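Local atomic coordinates of beta-galactosidase (Bacillus circulans, PDB entry 4MAD), a protein that probably hydrolyses beta-D-galactosides, releasing terminal non-reducing beta-D-galactose residues. Residues 16-19 with 23-26; 32-37 with 334-339. All coordinates share one frame; numbering follows the deposited sequence.

Contact 1: residues 16-19 with 23-26; sequences SQLT and SFLL
The carbonyl oxygen of Thr-19 lies at the edge of the Phe-24 ring, near its plane, with CD1 of Phe-24 4.1 Å from that oxygen, while CD1 of Leu-18 approaches the ring obliquely and rests 4.0 Å from Phe-24 CB. The two segments lie on the arms of a beta hairpin, strands 18-20 and 24-26, and run antiparallel; strand 29-30 extends it to a three-stranded antiparallel sheet, and Phe-24 is backbone hydrogen-bonded to Ile-31, just past that strand. Thr-19 and Leu-25 form an antiparallel hydrogen-bonded pair. The bond from Thr-19 N to Leu-25 O is nearly straight, 172° at the hydrogen, and lies in the carbonyl plane. The return bond from Leu-25 N to Thr-19 O measures 2.7 Å, but its donor stands above the carbonyl plane, 37° out of it. Each acceptor also takes a CA-H...O contact, Leu-18 CA to Leu-25 O and Phe-24 CA to Thr-19 O; each oxygen thus has a weaker C-H neighbour beside its N-H donor. Leu-18 and Leu-26 share one face of the sheet, Thr-19 and Leu-25 the other. CG of Leu-26 swings opposite its own backbone nitrogen, and CD1 reaches back over the neighbouring strand to within 3.5 Å of Gln-17 O. At the start of the hairpin, Ser-16 OG is hydrogen-bonded to Asp-27 OD1. On the other face, chi1 of 66° turns OG1 of Thr-19 toward Leu-25, where it meets CD1 at 3.6 Å.

Contact 2: residues 32-37 with 334-339; sequences RLLSGA and KVFEKY
Chi1 of -69° in Leu-34 sets CG opposite its own carbonyl carbon, Phe-336 takes the same turn about its first torsion, and the two side chains then meet from opposing directions. Leu-34 CD1 sits over one face of the Phe-336 ring, 4.1 Å from the centroid and 7° off the normal, which meets the geometry of a CH-pi contact. The second methyl, Leu-34 CD2, touches the ring atom Phe-336 CE1 at 4.0 Å. Phe-60 adds an edge-to-face ring contact to Phe-336. This is the strand-to-helix layer of the TIM barrel: the first barrel strand, 34-38, packs against helix 327-339, the last helix before strand 357-366. Next to it, the Arg-32 chain, bent at chi3, brings NH2 to 4.0 Å from Tyr-339 CD1. The guanidinium and ring planes are 64° apart and the approach is oblique. The polar ends are held by other residues: Arg-32 NH1 bonds to the carbonyl oxygens of Gly-280 and Leu-276, and Tyr-339 OH to Glu-273. With no hydrogen bond crossing between them, the two segments adhere through apolar and van der Waals contact, the strand's share being Leu-34 on Phe-336.

Overall arrangement
Contacts 1 and 2 follow one another along the chain, with centres about 17 Å apart on the same side of the chain's centre. The hairpin of contact 1 leads through strand 29-30, by way of residues 31-33, into the first barrel strand of contact 2, whereas the helical partner, 334-339, comes from the far end of the family 35 range. Leu-33 joins the two sites: its CD1 packs 4.0 Å from Leu-18 CD2 and 4.1 Å from Phe-24 CD2. Within 32-37, therefore, Leu-33 meets the hairpin while Leu-34 meets the helix. Both contacts lie away from the predicted catalytic residues Glu-171 and Glu-247, and away from the observed 2-(2-methoxyethoxy)ethanol pockets.

Contact 1: residues 16-19 with 23-26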
loop_
_atom_site.group_PDB
_atom_site.type_symbol
_atom_site.label_atom_id
_atom_site.label_comp_id
_atom_site.label_asym_id
_atom_site.label_seq_id
_atom_site.Cartn_x
_atom_site.Cartn_y
_atom_site.Cartn_z
ATOM N N SER A 16 18.499 14.783 23.558
ATOM C CA SER A 16 18.187 15.658 22.445
ATOM C C SER A 16 16.701 15.969 22.342
ATOM O O SER A 16 15.896 15.131 22.637
ATOM C CB SER A 16 18.630 15.035 21.165
ATOM O OG SER A 16 20.014 14.979 21.146
ATOM N N GLN A 17 16.364 17.191 21.985
ATOM C CA GLN A 17 14.982 17.560 21.733
ATOM C C GLN A 17 14.865 18.496 20.548
ATOM O O GLN A 17 15.528 19.486 20.524
ATOM C CB GLN A 17 14.387 18.255 22.938
ATOM C CG GLN A 17 13.008 18.798 22.683
ATOM C CD GLN A 17 12.392 19.511 23.866
ATOM O OE1 GLN A 17 13.026 19.772 24.832
ATOM N NE2 GLN A 17 11.156 19.795 23.769
ATOM N N LEU A 18 13.982 18.212 19.607
ATOM C CA LEU A 18 13.703 19.134 18.539
ATOM C C LEU A 18 12.659 20.120 18.962
ATOM O O LEU A 18 11.621 19.747 19.358
ATOM C CB LEU A 18 13.177 18.403 17.302
ATOM C CG LEU A 18 12.871 19.268 16.089
ATOM C CD1 LEU A 18 14.128 19.789 15.437
ATOM C CD2 LEU A 18 12.013 18.568 15.090
ATOM N N THR A 19 12.976 21.388 18.833
ATOM C CA THR A 19 12.032 22.458 19.137
ATOM C C THR A 19 12.145 23.517 18.074
ATOM O O THR A 19 12.841 23.351 17.139
ATOM C CB THR A 19 12.307 23.137 20.489
ATOM O OG1 THR A 19 13.545 23.807 20.420
ATOM C CG2 THR A 19 12.368 22.159 21.557
ATOM N N SER A 23 13.106 29.126 13.972
ATOM C CA SER A 23 13.692 28.084 13.203
ATOM C C SER A 23 13.783 26.823 14.041
ATOM O O SER A 23 13.675 26.915 15.212
ATOM C CB SER A 23 15.040 28.568 12.745
ATOM O OG SER A 23 16.031 27.944 13.451
ATOM N N PHE A 24 13.948 25.657 13.430
ATOM C CA PHE A 24 14.066 24.433 14.198
ATOM C C PHE A 24 15.344 24.496 15.002
ATOM O O PHE A 24 16.296 25.019 14.555
ATOM C CB PHE A 24 14.095 23.185 13.315
ATOM C CG PHE A 24 12.793 22.883 12.636
ATOM C CD1 PHE A 24 11.724 22.466 13.336
ATOM C CD2 PHE A 24 12.652 23.021 11.307
ATOM C CE1 PHE A 24 10.539 22.193 12.735
ATOM C CE2 PHE A 24 11.459 22.757 10.715
ATOM C CZ PHE A 24 10.420 22.328 11.449
ATOM N N LEU A 25 15.307 23.914 16.177
ATOM C CA LEU A 25 16.450 23.754 17.016
ATOM C C LEU A 25 16.546 22.354 17.512
ATOM O O LEU A 25 15.605 21.809 18.000
ATOM C CB LEU A 25 16.363 24.653 18.242
ATOM C CG LEU A 25 15.893 26.051 18.003
ATOM C CD1 LEU A 25 15.253 26.718 19.158
ATOM C CD2 LEU A 25 16.930 26.838 17.406
ATOM N N LEU A 26 17.751 21.835 17.398
ATOM C CA LEU A 26 18.157 20.598 17.995
ATOM C C LEU A 26 19.554 20.649 18.637
ATOM O O LEU A 26 20.501 21.036 18.017
ATOM C CB LEU A 26 18.169 19.544 16.939
ATOM C CG LEU A 26 18.382 18.127 17.355
ATOM C CD1 LEU A 26 17.283 17.608 18.114
ATOM C CD2 LEU A 26 18.600 17.277 16.231
#

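Contact 2: residues 32-37 with 334-339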
loop_
_atom_site.group_PDB
_atom_site.type_symbol
_atom_site.label_atom_id
_atom_site.label_comp_id
_atom_site.label_asym_id
_atom_site.label_seq_id
_atom_site.Cartn_x
_atom_site.Cartn_y
_atom_site.Cartn_z
ATOM N N ARG A 32 18.262 22.488 9.721
ATOM C CA ARG A 32 17.274 22.419 8.678
ATOM C C ARG A 32 16.997 20.932 8.498
ATOM O O ARG A 32 17.884 20.205 8.302
ATOM C CB ARG A 32 17.799 23.003 7.384
ATOM C CG ARG A 32 16.778 23.129 6.347
ATOM C CD ARG A 32 17.366 23.099 5.014
ATOM N NE ARG A 32 18.171 24.253 4.710
ATOM C CZ ARG A 32 17.765 25.315 4.029
ATOM N NH1 ARG A 32 16.536 25.430 3.556
ATOM N NH2 ARG A 32 18.626 26.273 3.796
ATOM N N LEU A 33 15.754 20.499 8.593
ATOM C CA LEU A 33 15.461 19.097 8.392
ATOM C C LEU A 33 15.404 18.810 6.921
ATOM O O LEU A 33 14.624 19.391 6.186
ATOM C CB LEU A 33 14.177 18.673 9.095
ATOM C CG LEU A 33 14.217 18.954 10.580
ATOM C CD1 LEU A 33 12.923 18.909 11.206
ATOM C CD2 LEU A 33 15.130 18.035 11.271
ATOM N N LEU A 34 16.259 17.897 6.523
ATOM C CA LEU A 34 16.236 17.389 5.206
ATOM C C LEU A 34 15.905 15.928 5.388
ATOM O O LEU A 34 16.788 15.191 5.720
ATOM C CB LEU A 34 17.611 17.523 4.577
ATOM C CG LEU A 34 18.064 18.946 4.279
ATOM C CD1 LEU A 34 19.405 18.945 3.696
ATOM C CD2 LEU A 34 17.129 19.587 3.360
ATOM N N SER A 35 14.675 15.546 5.080
ATOM C CA SER A 35 14.165 14.230 5.349
ATOM C C SER A 35 13.728 13.503 4.103
ATOM O O SER A 35 13.291 14.073 3.156
ATOM C CB SER A 35 13.024 14.307 6.377
ATOM O OG SER A 35 12.324 13.129 6.547
ATOM N N GLY A 36 13.859 12.202 4.173
ATOM C CA GLY A 36 13.463 11.359 3.093
ATOM C C GLY A 36 12.455 10.344 3.566
ATOM O O GLY A 36 12.636 9.719 4.513
ATOM N N ALA A 37 11.365 10.231 2.844
ATOM C CA ALA A 37 10.388 9.194 3.160
ATOM C C ALA A 37 10.792 7.801 2.666
ATOM O O ALA A 37 11.111 7.615 1.529
ATOM C CB ALA A 37 9.066 9.549 2.623
ATOM N N LYS A 334 23.406 17.362 -5.254
ATOM C CA LYS A 334 24.101 18.558 -5.694
ATOM C C LYS A 334 23.454 19.831 -5.151
ATOM O O LYS A 334 24.118 20.750 -4.798
ATOM C CB LYS A 334 24.065 18.585 -7.190
ATOM C CG LYS A 334 24.885 19.621 -7.798
ATOM C CD LYS A 334 25.155 19.375 -9.220
ATOM C CE LYS A 334 25.761 20.601 -9.767
ATOM N NZ LYS A 334 26.186 20.502 -11.144
ATOM N N VAL A 335 22.136 19.873 -5.144
ATOM C CA VAL A 335 21.468 20.962 -4.527
ATOM C C VAL A 335 21.723 21.009 -3.029
ATOM O O VAL A 335 22.022 22.012 -2.500
ATOM C CB VAL A 335 19.983 20.934 -4.759
ATOM C CG1 VAL A 335 19.338 21.972 -3.999
ATOM C CG2 VAL A 335 19.663 21.079 -6.197
ATOM N N PHE A 336 21.675 19.876 -2.388
ATOM C CA PHE A 336 21.869 19.849 -0.962
ATOM C C PHE A 336 23.240 20.425 -0.630
ATOM O O PHE A 336 23.381 21.118 0.310
ATOM C CB PHE A 336 21.745 18.443 -0.392
ATOM C CG PHE A 336 20.341 17.936 -0.237
ATOM C CD1 PHE A 336 19.238 18.715 -0.438
ATOM C CD2 PHE A 336 20.137 16.646 0.136
ATOM C CE1 PHE A 336 17.998 18.197 -0.258
ATOM C CE2 PHE A 336 18.910 16.170 0.294
ATOM C CZ PHE A 336 17.853 16.930 0.083
ATOM N N GLU A 337 24.215 20.167 -1.467
ATOM C CA GLU A 337 25.560 20.623 -1.241
ATOM C C GLU A 337 25.670 22.148 -1.201
ATOM O O GLU A 337 26.500 22.652 -0.552
ATOM C CB GLU A 337 26.527 20.001 -2.225
ATOM C CG GLU A 337 26.760 18.570 -2.011
ATOM C CD GLU A 337 27.941 18.047 -2.812
ATOM O OE1 GLU A 337 27.838 17.977 -4.026
ATOM O OE2 GLU A 337 28.988 17.741 -2.218
ATOM N N LYS A 338 24.823 22.857 -1.901
ATOM C CA LYS A 338 24.754 24.303 -1.791
ATOM C C LYS A 338 24.333 24.804 -0.423
ATOM O O LYS A 338 24.598 25.901 -0.089
ATOM C CB LYS A 338 23.821 24.906 -2.798
ATOM C CG LYS A 338 24.210 24.720 -4.152
ATOM C CD LYS A 338 23.152 25.192 -5.103
ATOM C CE LYS A 338 22.764 26.611 -4.921
ATOM N NZ LYS A 338 21.803 27.078 -5.992
ATOM N N TYR A 339 23.596 23.993 0.302
ATOM C CA TYR A 339 22.951 24.411 1.526
ATOM C C TYR A 339 23.425 23.735 2.813
ATOM O O TYR A 339 23.168 24.204 3.854
ATOM C CB TYR A 339 21.452 24.320 1.393
ATOM C CG TYR A 339 20.900 25.145 0.268
ATOM C CD1 TYR A 339 20.672 26.479 0.420
ATOM C CD2 TYR A 339 20.602 24.591 -0.936
ATOM C CE1 TYR A 339 20.177 27.211 -0.568
ATOM C CE2 TYR A 339 20.126 25.318 -1.937
ATOM C CZ TYR A 339 19.906 26.654 -1.750
ATOM O OH TYR A 339 19.426 27.436 -2.750
#